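Local coordinates for hypothetical protein AF1531 (Archaeoglobus fulgidus, PDB 2I5H) that is of unknown function but, as a DUF655 protein of the helix-hairpin-helix clan with a small antiparallel sheet, possibly binds nucleic acid, at residues 18-26 / 64-75. Numbering follows the deposited sequence.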
ATOM      1  N   GLU A  18     -12.820   2.045   0.671  1.00 33.16           N
ATOM      2  CA  GLU A  18     -12.175   1.189  -0.361  1.00 32.40           C
ATOM      3  C   GLU A  18     -13.206   0.408  -1.172  1.00 30.99           C
ATOM      4  O   GLU A  18     -14.166  -0.128  -0.619  1.00 32.74           O
ATOM      5  CB  GLU A  18     -11.217   0.197   0.307  1.00 32.61           C
ATOM      6  CG  GLU A  18     -10.093   0.845   1.095  1.00 30.63           C
ATOM      7  CD  GLU A  18      -8.988   1.376   0.209  1.00 30.88           C
ATOM      8  OE1 GLU A  18      -9.188   1.471  -1.022  1.00 31.79           O
ATOM      9  OE2 GLU A  18      -7.916   1.702   0.747  1.00 29.34           O
ATOM     10  N   ASP A  19     -12.999   0.348  -2.483  1.00 29.51           N
ATOM     11  CA  ASP A  19     -13.885  -0.397  -3.368  1.00 28.38           C
ATOM     12  C   ASP A  19     -13.177  -1.678  -3.815  1.00 23.87           C
ATOM     13  O   ASP A  19     -13.816  -2.698  -4.081  1.00 23.16           O
ATOM     14  CB  ASP A  19     -14.254   0.449  -4.590  1.00 34.02           C
ATOM     15  CG  ASP A  19     -15.748   0.641  -4.730  1.00 37.47           C
ATOM     16  OD1 ASP A  19     -16.396   0.990  -3.720  1.00 39.23           O
ATOM     17  OD2 ASP A  19     -16.278   0.448  -5.845  1.00 41.92           O
ATOM     18  N   TYR A  20     -11.851  -1.615  -3.893  1.00 22.48           N
ATOM     19  CA  TYR A  20     -11.047  -2.765  -4.292  1.00 21.20           C
ATOM     20  C   TYR A  20      -9.827  -2.921  -3.388  1.00 19.19           C
ATOM     21  O   TYR A  20      -9.303  -1.938  -2.873  1.00 19.57           O
ATOM     22  CB  TYR A  20     -10.572  -2.600  -5.732  1.00 25.03           C
ATOM     23  CG  TYR A  20     -11.669  -2.734  -6.760  1.00 27.33           C
ATOM     24  CD1 TYR A  20     -12.061  -3.985  -7.232  1.00 30.84           C
ATOM     25  CD2 TYR A  20     -12.312  -1.608  -7.264  1.00 30.36           C
ATOM     26  CE1 TYR A  20     -13.068  -4.111  -8.189  1.00 32.76           C
ATOM     27  CE2 TYR A  20     -13.320  -1.722  -8.219  1.00 33.00           C
ATOM     28  CZ  TYR A  20     -13.690  -2.974  -8.678  1.00 34.03           C
ATOM     29  OH  TYR A  20     -14.676  -3.084  -9.633  1.00 36.28           O
ATOM     30  N   ALA A  21      -9.383  -4.159  -3.202  1.00 18.03           N
ATOM     31  CA  ALA A  21      -8.204  -4.441  -2.381  1.00 17.74           C
ATOM     32  C   ALA A  21      -7.404  -5.572  -3.011  1.00 18.90           C
ATOM     33  O   ALA A  21      -7.910  -6.313  -3.860  1.00 20.14           O
ATOM     34  CB  ALA A  21      -8.618  -4.825  -0.960  1.00 16.98           C
ATOM     35  N   TYR A  22      -6.153  -5.701  -2.589  1.00 16.45           N
ATOM     36  CA  TYR A  22      -5.273  -6.742  -3.104  1.00 17.08           C
ATOM     37  C   TYR A  22      -4.961  -7.756  -2.003  1.00 16.78           C
ATOM     38  O   TYR A  22      -4.715  -7.390  -0.850  1.00 14.26           O
ATOM     39  CB  TYR A  22      -3.988  -6.109  -3.647  1.00 18.37           C
ATOM     40  CG  TYR A  22      -4.151  -5.461  -5.011  1.00 22.12           C
ATOM     41  CD1 TYR A  22      -3.738  -6.121  -6.170  1.00 25.41           C
ATOM     42  CD2 TYR A  22      -4.717  -4.196  -5.143  1.00 23.86           C
ATOM     43  CE1 TYR A  22      -3.882  -5.534  -7.428  1.00 26.31           C
ATOM     44  CE2 TYR A  22      -4.867  -3.596  -6.399  1.00 26.82           C
ATOM     45  CZ  TYR A  22      -4.445  -4.272  -7.533  1.00 28.21           C
ATOM     46  OH  TYR A  22      -4.569  -3.679  -8.769  1.00 29.31           O
ATOM     47  N   VAL A  23      -4.987  -9.035  -2.366  1.00 16.22           N
ATOM     48  CA  VAL A  23      -4.745 -10.112  -1.424  1.00 16.15           C
ATOM     49  C   VAL A  23      -3.294 -10.210  -0.961  1.00 15.92           C
ATOM     50  O   VAL A  23      -2.370 -10.248  -1.772  1.00 16.62           O
ATOM     51  CB  VAL A  23      -5.168 -11.473  -2.028  1.00 17.18           C
ATOM     52  CG1 VAL A  23      -4.843 -12.593  -1.062  1.00 16.12           C
ATOM     53  CG2 VAL A  23      -6.651 -11.453  -2.356  1.00 15.92           C
ATOM     54  N   LEU A  24      -3.116 -10.249   0.354  1.00 14.88           N
ATOM     55  CA  LEU A  24      -1.802 -10.362   0.967  1.00 15.86           C
ATOM     56  C   LEU A  24      -1.553 -11.787   1.434  1.00 16.25           C
ATOM     57  O   LEU A  24      -0.423 -12.277   1.401  1.00 16.04           O
ATOM     58  CB  LEU A  24      -1.699  -9.434   2.182  1.00 13.35           C
ATOM     59  CG  LEU A  24      -1.894  -7.930   1.979  1.00 14.94           C
ATOM     60  CD1 LEU A  24      -1.947  -7.237   3.338  1.00 16.19           C
ATOM     61  CD2 LEU A  24      -0.757  -7.369   1.141  1.00 16.65           C
ATOM     62  N   ASP A  25      -2.620 -12.447   1.876  1.00 14.98           N
ATOM     63  CA  ASP A  25      -2.522 -13.801   2.397  1.00 14.82           C
ATOM     64  C   ASP A  25      -3.910 -14.429   2.454  1.00 15.71           C
ATOM     65  O   ASP A  25      -4.875 -13.778   2.866  1.00 14.87           O
ATOM     66  CB  ASP A  25      -1.897 -13.733   3.802  1.00 16.73           C
ATOM     67  CG  ASP A  25      -1.615 -15.101   4.399  1.00 19.28           C
ATOM     68  OD1 ASP A  25      -1.241 -16.026   3.652  1.00 21.76           O
ATOM     69  OD2 ASP A  25      -1.748 -15.240   5.630  1.00 21.09           O
ATOM     70  N   PHE A  26      -4.013 -15.681   2.015  1.00 15.97           N
ATOM     71  CA  PHE A  26      -5.286 -16.398   2.059  1.00 15.19           C
ATOM     72  C   PHE A  26      -5.169 -17.607   2.987  1.00 15.84           C
ATOM     73  O   PHE A  26      -4.235 -18.415   2.867  1.00 18.06           O
ATOM     74  CB  PHE A  26      -5.723 -16.849   0.658  1.00 15.38           C
ATOM     75  CG  PHE A  26      -6.958 -17.722   0.662  1.00 14.81           C
ATOM     76  CD1 PHE A  26      -8.115 -17.319   1.343  1.00 14.21           C
ATOM     77  CD2 PHE A  26      -6.956 -18.957   0.020  1.00 16.44           C
ATOM     78  CE1 PHE A  26      -9.249 -18.138   1.382  1.00 13.24           C
ATOM     79  CE2 PHE A  26      -8.089 -19.788   0.051  1.00 16.84           C
ATOM     80  CZ  PHE A  26      -9.239 -19.377   0.736  1.00 16.40           C
ATOM     81  N   LYS A  64     -13.734 -20.559  -3.548  1.00 16.89           N
ATOM     82  CA  LYS A  64     -12.759 -19.618  -4.073  1.00 17.59           C
ATOM     83  C   LYS A  64     -11.407 -19.893  -3.444  1.00 17.67           C
ATOM     84  O   LYS A  64     -11.326 -20.281  -2.286  1.00 16.99           O
ATOM     85  CB  LYS A  64     -13.182 -18.173  -3.780  1.00 19.11           C
ATOM     86  CG  LYS A  64     -14.542 -17.783  -4.362  1.00 22.17           C
ATOM     87  CD  LYS A  64     -14.589 -17.989  -5.869  1.00 27.20           C
ATOM     88  CE  LYS A  64     -15.967 -17.635  -6.423  1.00 30.11           C
ATOM     89  NZ  LYS A  64     -16.061 -17.903  -7.883  1.00 32.21           N
ATOM     90  N   GLN A  65     -10.352 -19.694  -4.221  1.00 19.74           N
ATOM     91  CA  GLN A  65      -8.991 -19.899  -3.751  1.00 21.88           C
ATOM     92  C   GLN A  65      -8.161 -18.705  -4.213  1.00 22.68           C
ATOM     93  O   GLN A  65      -7.373 -18.801  -5.154  1.00 23.07           O
ATOM     94  CB  GLN A  65      -8.442 -21.205  -4.323  1.00 24.88           C
ATOM     95  CG  GLN A  65      -9.193 -22.430  -3.822  1.00 28.18           C
ATOM     96  CD  GLN A  65      -9.228 -23.544  -4.841  1.00 33.01           C
ATOM     97  OE1 GLN A  65      -9.804 -23.393  -5.920  1.00 33.67           O
ATOM     98  NE2 GLN A  65      -8.610 -24.670  -4.508  1.00 35.01           N
ATOM     99  N   PRO A  66      -8.344 -17.552  -3.552  1.00 21.80           N
ATOM    100  CA  PRO A  66      -7.633 -16.309  -3.869  1.00 19.95           C
ATOM    101  C   PRO A  66      -6.130 -16.460  -3.820  1.00 20.74           C
ATOM    102  O   PRO A  66      -5.596 -17.171  -2.968  1.00 21.30           O
ATOM    103  CB  PRO A  66      -8.131 -15.338  -2.802  1.00 21.50           C
ATOM    104  CG  PRO A  66      -9.478 -15.891  -2.440  1.00 19.54           C
ATOM    105  CD  PRO A  66      -9.224 -17.358  -2.388  1.00 20.79           C
ATOM    106  N   LEU A  67      -5.459 -15.766  -4.735  1.00 19.95           N
ATOM    107  CA  LEU A  67      -4.006 -15.793  -4.830  1.00 20.67           C
ATOM    108  C   LEU A  67      -3.427 -14.467  -4.358  1.00 18.90           C
ATOM    109  O   LEU A  67      -4.080 -13.437  -4.461  1.00 18.03           O
ATOM    110  CB  LEU A  67      -3.590 -16.004  -6.288  1.00 20.79           C
ATOM    111  CG  LEU A  67      -4.183 -17.234  -6.973  1.00 23.66           C
ATOM    112  CD1 LEU A  67      -3.980 -17.155  -8.484  1.00 25.80           C
ATOM    113  CD2 LEU A  67      -3.532 -18.478  -6.389  1.00 25.72           C
ATOM    114  N   VAL A  68      -2.203 -14.499  -3.841  1.00 20.31           N
ATOM    115  CA  VAL A  68      -1.543 -13.266  -3.426  1.00 21.63           C
ATOM    116  C   VAL A  68      -1.492 -12.384  -4.683  1.00 23.00           C
ATOM    117  O   VAL A  68      -1.252 -12.890  -5.784  1.00 21.44           O
ATOM    118  CB  VAL A  68      -0.105 -13.543  -2.933  1.00 23.40           C
ATOM    119  CG1 VAL A  68       0.621 -12.231  -2.666  1.00 23.42           C
ATOM    120  CG2 VAL A  68      -0.143 -14.394  -1.671  1.00 25.85           C
ATOM    121  N   MET A  69      -1.738 -11.084  -4.517  1.00 21.55           N
ATOM    122  CA  MET A  69      -1.736 -10.112  -5.615  1.00 23.36           C
ATOM    123  C   MET A  69      -3.069 -10.015  -6.363  1.00 22.20           C
ATOM    124  O   MET A  69      -3.236  -9.156  -7.231  1.00 21.98           O
ATOM    125  CB  MET A  69      -0.606 -10.406  -6.615  1.00 27.86           C
ATOM    126  CG  MET A  69       0.799 -10.228  -6.052  1.00 30.39           C
ATOM    127  SD  MET A  69       1.458  -8.534  -6.168  1.00 33.49           S
ATOM    128  CE  MET A  69       2.326  -8.633  -7.729  1.00 36.29           C
ATOM    129  N   ASP A  70      -4.016 -10.894  -6.043  1.00 21.95           N
ATOM    130  CA  ASP A  70      -5.330 -10.831  -6.684  1.00 20.23           C
ATOM    131  C   ASP A  70      -6.025  -9.543  -6.250  1.00 21.17           C
ATOM    132  O   ASP A  70      -5.898  -9.107  -5.097  1.00 20.19           O
ATOM    133  CB  ASP A  70      -6.218 -12.008  -6.263  1.00 20.46           C
ATOM    134  CG  ASP A  70      -6.091 -13.207  -7.177  1.00 23.18           C
ATOM    135  OD1 ASP A  70      -5.283 -13.169  -8.128  1.00 24.05           O
ATOM    136  OD2 ASP A  70      -6.805 -14.198  -6.932  1.00 23.74           O
ATOM    137  N   ARG A  71      -6.767  -8.943  -7.172  1.00 20.30           N
ATOM    138  CA  ARG A  71      -7.513  -7.729  -6.886  1.00 22.01           C
ATOM    139  C   ARG A  71      -8.952  -8.177  -6.650  1.00 21.08           C
ATOM    140  O   ARG A  71      -9.555  -8.827  -7.506  1.00 22.93           O
ATOM    141  CB  ARG A  71      -7.438  -6.769  -8.076  1.00 23.40           C
ATOM    142  CG  ARG A  71      -8.194  -5.469  -7.884  1.00 25.66           C
ATOM    143  CD  ARG A  71      -8.001  -4.547  -9.079  1.00 26.74           C
ATOM    144  NE  ARG A  71      -8.602  -3.233  -8.870  1.00 26.75           N
ATOM    145  CZ  ARG A  71      -9.635  -2.757  -9.558  1.00 27.47           C
ATOM    146  NH1 ARG A  71     -10.199  -3.488 -10.512  1.00 27.79           N
ATOM    147  NH2 ARG A  71     -10.096  -1.542  -9.301  1.00 28.26           N
ATOM    148  N   VAL A  72      -9.500  -7.848  -5.486  1.00 18.81           N
ATOM    149  CA  VAL A  72     -10.858  -8.255  -5.168  1.00 16.95           C
ATOM    150  C   VAL A  72     -11.768  -7.080  -4.872  1.00 17.26           C
ATOM    151  O   VAL A  72     -11.342  -6.056  -4.336  1.00 17.49           O
ATOM    152  CB  VAL A  72     -10.894  -9.222  -3.959  1.00 17.19           C
ATOM    153  CG1 VAL A  72     -10.163 -10.509  -4.309  1.00 16.69           C
ATOM    154  CG2 VAL A  72     -10.258  -8.555  -2.731  1.00 15.67           C
ATOM    155  N   TYR A  73     -13.030  -7.235  -5.240  1.00 16.81           N
ATOM    156  CA  TYR A  73     -14.007  -6.192  -5.017  1.00 16.81           C
ATOM    157  C   TYR A  73     -14.550  -6.314  -3.601  1.00 16.72           C
ATOM    158  O   TYR A  73     -14.974  -7.391  -3.179  1.00 17.95           O
ATOM    159  CB  TYR A  73     -15.147  -6.323  -6.032  1.00 17.65           C
ATOM    160  CG  TYR A  73     -16.228  -5.292  -5.859  1.00 19.78           C
ATOM    161  CD1 TYR A  73     -16.004  -3.955  -6.190  1.00 21.69           C
ATOM    162  CD2 TYR A  73     -17.472  -5.646  -5.346  1.00 20.28           C
ATOM    163  CE1 TYR A  73     -16.997  -2.995  -6.011  1.00 22.71           C
ATOM    164  CE2 TYR A  73     -18.472  -4.695  -5.165  1.00 24.12           C
ATOM    165  CZ  TYR A  73     -18.226  -3.374  -5.500  1.00 21.78           C
ATOM    166  OH  TYR A  73     -19.211  -2.435  -5.312  1.00 23.21           O
ATOM    167  N   ILE A  74     -14.506  -5.211  -2.860  1.00 17.10           N
ATOM    168  CA  ILE A  74     -15.010  -5.194  -1.495  1.00 17.40           C
ATOM    169  C   ILE A  74     -16.060  -4.102  -1.306  1.00 18.54           C
ATOM    170  O   ILE A  74     -16.341  -3.688  -0.180  1.00 17.55           O
ATOM    171  CB  ILE A  74     -13.862  -4.980  -0.481  1.00 16.23           C
ATOM    172  CG1 ILE A  74     -13.088  -3.705  -0.822  1.00 16.92           C
ATOM    173  CG2 ILE A  74     -12.918  -6.180  -0.523  1.00 19.12           C
ATOM    174  CD1 ILE A  74     -12.086  -3.277   0.262  1.00 20.54           C
ATOM    175  N   GLY A  75     -16.638  -3.650  -2.417  1.00 20.20           N
ATOM    176  CA  GLY A  75     -17.656  -2.610  -2.370  1.00 22.91           C
ATOM    177  C   GLY A  75     -19.044  -3.099  -1.978  1.00 23.75           C
ATOM    178  O   GLY A  75     -19.221  -4.255  -1.601  1.00 23.15           O
TER
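Strand 71-73 pairs antiparallel with strand 20-23 at one edge of the five-stranded antiparallel sheet, whose next strand, 44-49, lies on the other side of 20-23. Ala21 and Val72 form the hydrogen-bonded pair, Val72 N reaching Ala21 O at 2.7 Å and Ala21 N returning to Val72 O. Beyond them Asp19 O accepts Ile74 N from above its carbonyl plane, and at the other end Val23 grips the type II turn 67-70, its N bonded to Asp70 O and its O to Met69 N.

On the sheet face that carries Tyr20, Tyr22, Arg71 and Tyr73, the Tyr20 ring is sandwiched. The guanidinium of Arg71 lies flat on one face as a cation-pi stack, with CZ 3.6 Å from the Tyr20 ring centroid and the planes 19° apart; the opposite face takes the edge of Tyr73, led by CD1. Arg71 CB lies over the Tyr22 ring; from there the side chain runs out extended, CG opposite the backbone N (chi1 180°), and lays its guanidinium over Tyr20, while NE forms a salt bridge with Glu50. A serine in place of Tyr20 would probably leave the Arg71 guanidinium without its stacking surface and the Tyr73 edge without a ring to meet. Past the corner at Leu24, Pro66 CD sits over the centre of the Phe26 ring, 3.5 Å from the Phe26 centroid.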